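Local coordinates for uncharacterized protein MG296 homolog (Mycoplasma pneumoniae, PDB 2I15) that is of unknown function, belongs to the Mg296 family of mycoplasmas and folds as an all-alpha protein, at the interface of chains A and B. Sequence-based numbering; all coordinates share one arbitrary frame. Chains: chain A/B, Hypothetical protein MG296 homolog.

The interface of chains A and B. Residues chain A 40, 49-51; chain B 38, 42.
The guanidinium of A:Arg40 meets the amide of B:Gln42 at its edge, with the amide carbon CD lying in the guanidinium plane. One face is covered from within chain A by the backbone N of A:Asp51, 3.4 Å above the plane and over its centre, although A:Asp51 is poorly ordered. The two side chains reach tip to tip across the interface, their flat ends turned 27° apart. A:Arg40 has CG anti to its backbone N (chi1 -170°) and stays extended to NE, which carries the guanidinium from helix 27-41 to the neighbouring chain. B:Gln42 answers from the C-terminal end of helix 27-42, with CG anti to the carbonyl carbon (chi1 -54°) and the chain extended beyond it.

As modelled, the guanidinium nitrogen A:Arg40 NH2 lies 3.0 Å from the amide oxygen B:Gln42 OE1, a possible but strongly bent hydrogen bond. The better-aligned position is held by the amide nitrogen B:Gln42 NE2, 2.8 Å from the same NH2, a donor facing a donor. B:Gln42 OE1 sits 2.9 Å from the carbonyl oxygen of A:Glu49, an acceptor facing an acceptor. Exchanging the amide's O and N would suit the shorter NH2 contact and the carbonyl better, yet would still leave a donor near NH2; the built orientation is therefore doubtful, and the exchange only a suggestion.

One helical turn before B:Gln42, B:Leu38 directs both methyl branches at this segment. CD1 approaches the backbone O of A:Glu49 at 3.3 Å and CD2 approaches it at 3.5 Å, so both methyls point at the carbonyl oxygen from one side.

The patch thus combines a polar tip contact at A:Arg40 with leucine methyls packed on the carbonyl of A:Glu49, which B:Gln42 may also reach if its amide is turned. It joins one helix end of chain B to a helix and loop of chain A, without exact two-fold symmetry, and may help hold together the deposited three-chain assembly, which may not be the biological one.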
# COMPACT_ATOMS: atom_id res chain seq x y z
N ARG A 40 12.06 -21.81 6.41
CA ARG A 40 11.81 -20.45 5.98
C ARG A 40 12.92 -19.92 5.08
O ARG A 40 12.67 -19.21 4.11
CB ARG A 40 11.68 -19.53 7.19
CG ARG A 40 11.19 -18.16 6.84
CD ARG A 40 11.16 -17.22 8.02
NE ARG A 40 10.72 -15.89 7.59
CZ ARG A 40 10.76 -14.81 8.35
NH1 ARG A 40 11.23 -14.88 9.59
NH2 ARG A 40 10.36 -13.64 7.85
N GLU A 49 11.44 -10.67 2.28
CA GLU A 49 10.76 -10.56 3.57
C GLU A 49 11.33 -11.65 4.44
O GLU A 49 10.99 -11.81 5.62
CB GLU A 49 9.27 -10.81 3.41
CG GLU A 49 8.66 -9.93 2.35
CD GLU A 49 7.88 -8.81 2.96
OE1 GLU A 49 6.67 -9.02 3.21
OE2 GLU A 49 8.48 -7.75 3.24
N ASP A 50 12.18 -12.43 3.80
CA ASP A 50 12.82 -13.56 4.39
C ASP A 50 13.80 -13.17 5.43
O ASP A 50 14.78 -12.47 5.11
CB ASP A 50 13.55 -14.35 3.29
CG ASP A 50 13.38 -15.83 3.43
OD1 ASP A 50 13.73 -16.38 4.49
OD2 ASP A 50 12.91 -16.44 2.45
N ASP A 51 13.56 -13.58 6.68
CA ASP A 51 14.60 -13.32 7.65
C ASP A 51 15.48 -14.24 6.83
O ASP A 51 15.24 -15.45 6.71
CB ASP A 51 14.32 -13.91 9.03
CG ASP A 51 15.41 -13.61 10.01
OD1 ASP A 51 15.43 -14.21 11.11
OD2 ASP A 51 16.27 -12.76 9.68
N LEU B 38 13.80 -5.79 9.03
CA LEU B 38 12.95 -6.97 8.97
C LEU B 38 12.43 -7.40 10.33
O LEU B 38 11.23 -7.62 10.49
CB LEU B 38 13.71 -8.13 8.33
CG LEU B 38 13.03 -8.86 7.18
CD1 LEU B 38 13.38 -10.34 7.26
CD2 LEU B 38 11.51 -8.68 7.19
N GLN B 42 8.50 -7.43 11.42
CA GLN B 42 7.84 -8.67 11.78
C GLN B 42 7.53 -8.89 13.26
O GLN B 42 6.82 -9.83 13.60
CB GLN B 42 8.67 -9.82 11.19
CG GLN B 42 8.83 -9.57 9.70
CD GLN B 42 9.50 -10.67 8.94
OE1 GLN B 42 9.31 -10.79 7.73
NE2 GLN B 42 10.31 -11.48 9.61